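Local coordinates for mundticin KS immunity protein (Enterococcus mundtii, PDB 2ZRR) that contributes to the self-protection of a bacteriocin-producing bacterium, probably by giving the cell immunity to its own mundticin KS, at residues E38-E43 against K106-I111; E55-V60 against I84-A89. One frame throughout, in Å; residues are numbered along the deposited sequence.

Contact 1 (E38-E43 against K106-I111); sequences EVIITE and KELMSI
On the helix that carries Ile40 toward Leu108, Glu38 O is gripped twice by Thr42, one turn on: the backbone N lies 2.9 Å from Glu38 O, and Thr42 OG1 also lies 2.9 Å from Glu38 O. The hydroxyl comes from above the carbonyl plane, 43° out of it, a common way for a threonine on the outer side of a helix to spend its hydroxyl on its own backbone. The inner side is apolar. Ile40 is central: its CG1 stands anti to the carbonyl carbon (chi1 -62°) and the chain runs on extended, which sends CD1 out to the surface of the opposing segment. There Ile40 CD1 meets Ile111 CD1 tip to tip at 3.8 Å and rests on the aliphatic shaft of Glu107, 3.7 Å from Glu107 CG. Its other branch, Ile40 CG2, lies 4.1 Å from Leu108 CB, so both arms touch the opposing segment. Leu108 also reaches across to Ile41, whose CG1 is 3.9 Å from Leu108 CD2. Glutamate suits the border because its CG methylene packs on Ile40 while the carboxylate is drawn to Lys104, which forms a salt bridge with OE2. No hydrogen bond joins the two segments; shape and burial hold them together. Helix 33-48 thus packs on the C-terminal end of helix 99-109 around Leu108, and on Ile111, with Leu108 continuing onto Leu79 and Met82 of helix 75-90 and Ile41 onto Leu68 of helix 55-70, the inward packing expected of a four-helix bundle.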
ATOM      1  N   GLU A  38       1.671   5.611   6.146  1.00 27.06           N
ATOM      2  CA  GLU A  38       1.349   6.604   5.126  1.00 26.83           C
ATOM      3  C   GLU A  38       2.590   6.991   4.300  1.00 29.66           C
ATOM      4  O   GLU A  38       2.523   7.119   3.076  1.00 26.15           O
ATOM      5  CB  GLU A  38       0.752   7.843   5.791  1.00 29.10           C
ATOM      6  CG  GLU A  38      -0.698   7.695   6.191  1.00 18.66           C
ATOM      7  CD  GLU A  38      -1.122   8.730   7.198  1.00 25.42           C
ATOM      8  OE1 GLU A  38      -0.405   9.730   7.377  1.00 26.54           O
ATOM      9  OE2 GLU A  38      -2.187   8.548   7.822  1.00 28.18           O
ATOM     10  N   VAL A  39       3.723   7.170   4.980  1.00 32.14           N
ATOM     11  CA  VAL A  39       4.980   7.527   4.315  1.00 28.92           C
ATOM     12  C   VAL A  39       5.342   6.480   3.265  1.00 27.34           C
ATOM     13  O   VAL A  39       5.627   6.820   2.119  1.00 31.49           O
ATOM     14  CB  VAL A  39       6.137   7.658   5.344  1.00 26.43           C
ATOM     15  CG1 VAL A  39       7.484   7.469   4.669  1.00 27.06           C
ATOM     16  CG2 VAL A  39       6.070   9.007   6.009  1.00 23.48           C
ATOM     17  N   ILE A  40       5.316   5.206   3.649  1.00 26.91           N
ATOM     18  CA  ILE A  40       5.649   4.130   2.722  1.00 26.11           C
ATOM     19  C   ILE A  40       4.729   4.134   1.495  1.00 31.26           C
ATOM     20  O   ILE A  40       5.174   3.937   0.359  1.00 30.99           O
ATOM     21  CB  ILE A  40       5.554   2.760   3.419  1.00 25.54           C
ATOM     22  CG1 ILE A  40       6.556   2.688   4.566  1.00 29.29           C
ATOM     23  CG2 ILE A  40       5.837   1.642   2.435  1.00 28.55           C
ATOM     24  CD1 ILE A  40       6.465   1.396   5.357  1.00 26.74           C
ATOM     25  N   ILE A  41       3.441   4.357   1.719  1.00 33.11           N
ATOM     26  CA  ILE A  41       2.491   4.367   0.611  1.00 29.45           C
ATOM     27  C   ILE A  41       2.769   5.556  -0.305  1.00 24.40           C
ATOM     28  O   ILE A  41       2.780   5.424  -1.527  1.00 27.51           O
ATOM     29  CB  ILE A  41       1.027   4.406   1.142  1.00 29.51           C
ATOM     30  CG1 ILE A  41       0.643   3.015   1.666  1.00 25.49           C
ATOM     31  CG2 ILE A  41       0.065   4.847   0.031  1.00 27.64           C
ATOM     32  CD1 ILE A  41      -0.214   3.032   2.917  1.00 32.35           C
ATOM     33  N   THR A  42       3.012   6.715   0.288  1.00 27.20           N
ATOM     34  CA  THR A  42       3.304   7.906  -0.501  1.00 31.66           C
ATOM     35  C   THR A  42       4.515   7.628  -1.396  1.00 31.21           C
ATOM     36  O   THR A  42       4.477   7.850  -2.600  1.00 29.45           O
ATOM     37  CB  THR A  42       3.596   9.105   0.423  1.00 34.08           C
ATOM     38  OG1 THR A  42       2.451   9.359   1.250  1.00 38.38           O
ATOM     39  CG2 THR A  42       3.915  10.342  -0.385  1.00 31.84           C
ATOM     40  N   GLU A  43       5.581   7.120  -0.788  1.00 35.09           N
ATOM     41  CA  GLU A  43       6.809   6.791  -1.507  1.00 33.64           C
ATOM     42  C   GLU A  43       6.532   5.811  -2.636  1.00 32.63           C
ATOM     43  O   GLU A  43       6.975   6.007  -3.767  1.00 32.80           O
ATOM     44  CB  GLU A  43       7.824   6.168  -0.544  1.00 32.21           C
ATOM     45  CG  GLU A  43       8.341   7.137   0.490  1.00 28.65           C
ATOM     46  CD  GLU A  43       9.188   6.451   1.548  1.00 35.08           C
ATOM     47  OE1 GLU A  43       9.044   5.218   1.729  1.00 30.95           O
ATOM     48  OE2 GLU A  43       9.996   7.154   2.194  1.00 33.15           O
ATOM     49  N   LYS A 106       6.307  -5.233   1.453  1.00 49.47           N
ATOM     50  CA  LYS A 106       6.492  -6.167   2.568  1.00 45.70           C
ATOM     51  C   LYS A 106       6.764  -5.395   3.852  1.00 44.15           C
ATOM     52  O   LYS A 106       6.309  -5.772   4.936  1.00 42.82           O
ATOM     53  CB  LYS A 106       7.662  -7.118   2.273  1.00 49.84           C
ATOM     54  CG  LYS A 106       7.400  -8.089   1.124  1.00 54.30           C
ATOM     55  CD  LYS A 106       8.468  -9.173   1.026  1.00 57.27           C
ATOM     56  CE  LYS A 106       9.461  -8.869  -0.097  1.00 61.27           C
ATOM     57  NZ  LYS A 106       9.814 -10.070  -0.908  1.00 59.54           N
ATOM     58  N   GLU A 107       7.514  -4.307   3.714  1.00 42.45           N
ATOM     59  CA  GLU A 107       7.854  -3.448   4.836  1.00 43.18           C
ATOM     60  C   GLU A 107       6.567  -2.767   5.331  1.00 45.24           C
ATOM     61  O   GLU A 107       6.437  -2.408   6.505  1.00 41.90           O
ATOM     62  CB  GLU A 107       8.890  -2.425   4.368  1.00 43.29           C
ATOM     63  CG  GLU A 107       9.048  -1.194   5.229  1.00 52.09           C
ATOM     64  CD  GLU A 107      10.005  -0.188   4.603  1.00 57.35           C
ATOM     65  OE1 GLU A 107      10.235   0.892   5.197  1.00 57.14           O
ATOM     66  OE2 GLU A 107      10.527  -0.489   3.505  1.00 60.74           O
ATOM     67  N   LEU A 108       5.605  -2.606   4.427  1.00 45.73           N
ATOM     68  CA  LEU A 108       4.334  -1.992   4.784  1.00 44.18           C
ATOM     69  C   LEU A 108       3.529  -2.984   5.622  1.00 44.40           C
ATOM     70  O   LEU A 108       3.072  -2.651   6.719  1.00 44.58           O
ATOM     71  CB  LEU A 108       3.558  -1.606   3.518  1.00 40.25           C
ATOM     72  CG  LEU A 108       2.171  -0.976   3.680  1.00 35.76           C
ATOM     73  CD1 LEU A 108       2.246   0.320   4.486  1.00 31.19           C
ATOM     74  CD2 LEU A 108       1.603  -0.719   2.308  1.00 36.74           C
ATOM     75  N   MET A 109       3.370  -4.202   5.109  1.00 46.75           N
ATOM     76  CA  MET A 109       2.628  -5.248   5.818  1.00 52.27           C
ATOM     77  C   MET A 109       3.270  -5.538   7.176  1.00 55.66           C
ATOM     78  O   MET A 109       2.584  -5.815   8.160  1.00 56.63           O
ATOM     79  CB  MET A 109       2.593  -6.529   4.981  1.00 50.97           C
ATOM     80  CG  MET A 109       1.331  -6.709   4.161  1.00 56.28           C
ATOM     81  SD  MET A 109       0.816  -5.214   3.266  1.00 69.25           S
ATOM     82  CE  MET A 109      -0.629  -4.727   4.220  1.00 57.50           C
ATOM     83  N   SER A 110       4.595  -5.469   7.217  1.00 59.45           N
ATOM     84  CA  SER A 110       5.345  -5.713   8.439  1.00 61.47           C
ATOM     85  C   SER A 110       4.972  -4.754   9.562  1.00 63.60           C
ATOM     86  O   SER A 110       5.274  -5.026  10.721  1.00 66.13           O
ATOM     87  CB  SER A 110       6.846  -5.590   8.177  1.00 64.77           C
ATOM     88  OG  SER A 110       7.402  -4.510   8.918  1.00 61.77           O
ATOM     89  N   ILE A 111       4.346  -3.627   9.235  1.00 65.55           N
ATOM     90  CA  ILE A 111       3.967  -2.682  10.279  1.00 67.12           C
ATOM     91  C   ILE A 111       2.868  -3.334  11.105  1.00 74.35           C
ATOM     92  O   ILE A 111       2.816  -3.180  12.331  1.00 75.37           O
ATOM     93  CB  ILE A 111       3.466  -1.349   9.694  1.00 59.61           C
ATOM     94  CG1 ILE A 111       4.645  -0.578   9.110  1.00 54.89           C
ATOM     95  CG2 ILE A 111       2.816  -0.509  10.784  1.00 52.37           C
ATOM     96  CD1 ILE A 111       4.244   0.653   8.337  1.00 57.48           C
TER

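Contact 2 (E55-V60 against I84-A89); sequences ESLRKV and IEISNA
Glu85 begins the contact by turning its methylene toward Val60: Glu85 CB lies 3.8 Å from Val60 CG1. Its chain, extended beyond CG, then runs past the valine, and Glu85 OE1 comes within 4.0 Å of Val60 CG2. This is van der Waals contact, since a methyl group gives a carboxylate oxygen nothing to bind. The polar end finds its partner on the same neighbouring helix, where Tyr64 OH hydrogen-bonds to OE2. A glutamate therefore suits this border position, with hydrocarbon laid over the valine and charge held by a tyrosine one turn beyond.

Ile86, the next residue, is buried and uses both of its branches. With chi1 at -59°, CG1 lies beside the backbone N and CG2 anti to it. Ile86 CG1 stands 3.8 Å from Val60 CG1, while Ile86 CG2 lies 3.7 Å from Leu57 CD1. The beta-branched side chain thus spans two residues a turn apart on helix 55-70. Leucine suits the other side of this meeting because, although its CB does not aim at helix 75-90, the longer chain brings CD1 over to it.

Three residues further on, Ala89 points its one methyl at helix 55-70, between Ser56 and Val60: Ala89 CB is 4.3 Å from Ser56 CB and 4.2 Å from Val60 CG2. Because Ala89 carries only a methyl and the Leu57 side chain leaves to one side, Leu57 CA and Ala89 CA approach to 5.7 Å.

The two short helical segments are nearly antiparallel, at 171°, with their axes 9.2 Å apart. No hydrogen bond or salt bridge crosses between them, which implies that apolar burial and close fit of aliphatic groups, rather than polar pairing, hold this end of the helix pair together.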
ATOM      1  N   GLU A  55      -2.374   0.362 -12.526  1.00 53.97           N
ATOM      2  CA  GLU A  55      -3.428   1.258 -12.051  1.00 54.59           C
ATOM      3  C   GLU A  55      -4.188   0.656 -10.868  1.00 51.11           C
ATOM      4  O   GLU A  55      -4.507   1.348  -9.901  1.00 50.68           O
ATOM      5  CB  GLU A  55      -4.402   1.601 -13.189  1.00 57.00           C
ATOM      6  CG  GLU A  55      -4.431   3.091 -13.568  1.00 60.84           C
ATOM      7  CD  GLU A  55      -3.916   4.003 -12.454  1.00 66.54           C
ATOM      8  OE1 GLU A  55      -2.849   4.630 -12.641  1.00 65.56           O
ATOM      9  OE2 GLU A  55      -4.577   4.094 -11.392  1.00 67.68           O
ATOM     10  N   SER A  56      -4.466  -0.639 -10.939  1.00 49.99           N
ATOM     11  CA  SER A  56      -5.187  -1.309  -9.865  1.00 53.51           C
ATOM     12  C   SER A  56      -4.435  -1.224  -8.541  1.00 50.07           C
ATOM     13  O   SER A  56      -5.037  -1.005  -7.495  1.00 49.53           O
ATOM     14  CB  SER A  56      -5.431  -2.774 -10.231  1.00 59.39           C
ATOM     15  OG  SER A  56      -5.591  -2.928 -11.635  1.00 72.69           O
ATOM     16  N   LEU A  57      -3.116  -1.402  -8.593  1.00 46.99           N
ATOM     17  CA  LEU A  57      -2.287  -1.343  -7.388  1.00 41.70           C
ATOM     18  C   LEU A  57      -2.243   0.070  -6.826  1.00 33.03           C
ATOM     19  O   LEU A  57      -2.392   0.270  -5.624  1.00 33.05           O
ATOM     20  CB  LEU A  57      -0.863  -1.818  -7.696  1.00 47.17           C
ATOM     21  CG  LEU A  57       0.086  -1.980  -6.505  1.00 51.42           C
ATOM     22  CD1 LEU A  57      -0.655  -2.600  -5.321  1.00 51.07           C
ATOM     23  CD2 LEU A  57       1.263  -2.856  -6.915  1.00 51.80           C
ATOM     24  N   ARG A  58      -2.033   1.046  -7.703  1.00 30.80           N
ATOM     25  CA  ARG A  58      -1.981   2.439  -7.289  1.00 28.76           C
ATOM     26  C   ARG A  58      -3.328   2.802  -6.691  1.00 30.66           C
ATOM     27  O   ARG A  58      -3.407   3.587  -5.751  1.00 34.34           O
ATOM     28  CB  ARG A  58      -1.694   3.342  -8.487  1.00 34.67           C
ATOM     29  CG  ARG A  58      -0.374   3.067  -9.197  1.00 37.11           C
ATOM     30  CD  ARG A  58      -0.121   4.089 -10.304  1.00 38.45           C
ATOM     31  NE  ARG A  58      -0.471   5.445  -9.879  1.00 41.30           N
ATOM     32  CZ  ARG A  58       0.342   6.242  -9.196  1.00 43.61           C
ATOM     33  NH1 ARG A  58       1.554   5.814  -8.866  1.00 50.10           N
ATOM     34  NH2 ARG A  58      -0.056   7.454  -8.830  1.00 38.92           N
ATOM     35  N   LYS A  59      -4.385   2.216  -7.244  1.00 32.78           N
ATOM     36  CA  LYS A  59      -5.738   2.462  -6.761  1.00 34.53           C
ATOM     37  C   LYS A  59      -5.854   2.033  -5.293  1.00 34.81           C
ATOM     38  O   LYS A  59      -6.224   2.835  -4.432  1.00 36.82           O
ATOM     39  CB  LYS A  59      -6.749   1.691  -7.624  1.00 38.67           C
ATOM     40  CG  LYS A  59      -8.018   2.462  -7.965  1.00 44.83           C
ATOM     41  CD  LYS A  59      -7.796   3.458  -9.097  1.00 47.92           C
ATOM     42  CE  LYS A  59      -8.896   3.342 -10.134  1.00 49.97           C
ATOM     43  NZ  LYS A  59      -8.873   2.023 -10.830  1.00 51.50           N
ATOM     44  N   VAL A  60      -5.529   0.769  -5.016  1.00 33.56           N
ATOM     45  CA  VAL A  60      -5.576   0.223  -3.659  1.00 29.94           C
ATOM     46  C   VAL A  60      -4.701   1.059  -2.739  1.00 28.36           C
ATOM     47  O   VAL A  60      -5.122   1.480  -1.663  1.00 30.45           O
ATOM     48  CB  VAL A  60      -5.040  -1.214  -3.619  1.00 31.30           C
ATOM     49  CG1 VAL A  60      -4.899  -1.678  -2.172  1.00 29.40           C
ATOM     50  CG2 VAL A  60      -5.955  -2.133  -4.408  1.00 32.49           C
ATOM     51  N   ILE A  84      -4.960  -7.906   1.989  1.00 58.17           N
ATOM     52  CA  ILE A  84      -5.752  -8.781   1.148  1.00 58.86           C
ATOM     53  C   ILE A  84      -5.932  -8.152  -0.232  1.00 59.52           C
ATOM     54  O   ILE A  84      -5.697  -8.792  -1.259  1.00 58.44           O
ATOM     55  CB  ILE A  84      -7.125  -9.036   1.789  1.00 62.35           C
ATOM     56  CG1 ILE A  84      -6.943  -9.835   3.080  1.00 64.95           C
ATOM     57  CG2 ILE A  84      -8.031  -9.785   0.823  1.00 62.71           C
ATOM     58  CD1 ILE A  84      -6.136 -11.116   2.906  1.00 65.61           C
ATOM     59  N   GLU A  85      -6.334  -6.886  -0.244  1.00 59.24           N
ATOM     60  CA  GLU A  85      -6.550  -6.153  -1.483  1.00 58.13           C
ATOM     61  C   GLU A  85      -5.352  -6.142  -2.430  1.00 56.23           C
ATOM     62  O   GLU A  85      -5.506  -6.404  -3.618  1.00 54.08           O
ATOM     63  CB  GLU A  85      -6.947  -4.720  -1.163  1.00 61.31           C
ATOM     64  CG  GLU A  85      -8.301  -4.336  -1.687  1.00 66.53           C
ATOM     65  CD  GLU A  85      -8.847  -3.116  -0.989  1.00 72.28           C
ATOM     66  OE1 GLU A  85      -8.753  -2.009  -1.564  1.00 74.93           O
ATOM     67  OE2 GLU A  85      -9.369  -3.266   0.136  1.00 74.68           O
ATOM     68  N   ILE A  86      -4.166  -5.830  -1.910  1.00 58.35           N
ATOM     69  CA  ILE A  86      -2.951  -5.785  -2.732  1.00 59.60           C
ATOM     70  C   ILE A  86      -2.637  -7.145  -3.355  1.00 62.25           C
ATOM     71  O   ILE A  86      -1.821  -7.251  -4.276  1.00 61.39           O
ATOM     72  CB  ILE A  86      -1.721  -5.317  -1.904  1.00 56.16           C
ATOM     73  CG1 ILE A  86      -1.994  -3.933  -1.317  1.00 53.62           C
ATOM     74  CG2 ILE A  86      -0.475  -5.251  -2.784  1.00 52.12           C
ATOM     75  CD1 ILE A  86      -0.863  -3.397  -0.475  1.00 58.07           C
ATOM     76  N   SER A  87      -3.296  -8.186  -2.858  1.00 65.65           N
ATOM     77  CA  SER A  87      -3.080  -9.532  -3.370  1.00 67.02           C
ATOM     78  C   SER A  87      -3.699  -9.712  -4.748  1.00 65.59           C
ATOM     79  O   SER A  87      -2.990  -9.914  -5.731  1.00 62.86           O
ATOM     80  CB  SER A  87      -3.669 -10.564  -2.406  1.00 69.39           C
ATOM     81  OG  SER A  87      -2.722 -10.919  -1.410  1.00 73.66           O
ATOM     82  N   ASN A  88      -5.024  -9.620  -4.809  1.00 67.76           N
ATOM     83  CA  ASN A  88      -5.759  -9.795  -6.058  1.00 72.15           C
ATOM     84  C   ASN A  88      -5.546  -8.686  -7.083  1.00 73.11           C
ATOM     85  O   ASN A  88      -6.097  -8.743  -8.181  1.00 72.02           O
ATOM     86  CB  ASN A  88      -7.253  -9.939  -5.768  1.00 73.21           C
ATOM     87  CG  ASN A  88      -7.535 -10.242  -4.310  1.00 76.39           C
ATOM     88  OD1 ASN A  88      -8.386  -9.610  -3.690  1.00 78.29           O
ATOM     89  ND2 ASN A  88      -6.819 -11.216  -3.754  1.00 78.09           N
ATOM     90  N   ALA A  89      -4.751  -7.682  -6.724  1.00 76.09           N
ATOM     91  CA  ALA A  89      -4.457  -6.566  -7.622  1.00 78.00           C
ATOM     92  C   ALA A  89      -3.064  -6.756  -8.216  1.00 80.51           C
ATOM     93  O   ALA A  89      -2.825  -6.479  -9.393  1.00 81.92           O
ATOM     94  CB  ALA A  89      -4.524  -5.244  -6.859  1.00 76.11           C
TER

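In the fold
Contacts 1 and 2 close the same antiparallel four-helix bundle by different pairs: contact 1 joins the first and last helices, 33-48 and 99-109, whereas contact 2 joins the middle two, 55-70 and 75-90. Along the chain, contact 2 is nested inside the loop that contact 1 closes. Their centres are about 14 Å apart, on opposite sides of the centre of the chain, and their nearest atoms come to about 4 Å without touching. Both are mostly buried and apolar, and the helices that carry contact 2 also flank contact 1. Neither contains a ligand; both form part of the buried interior of the bundle.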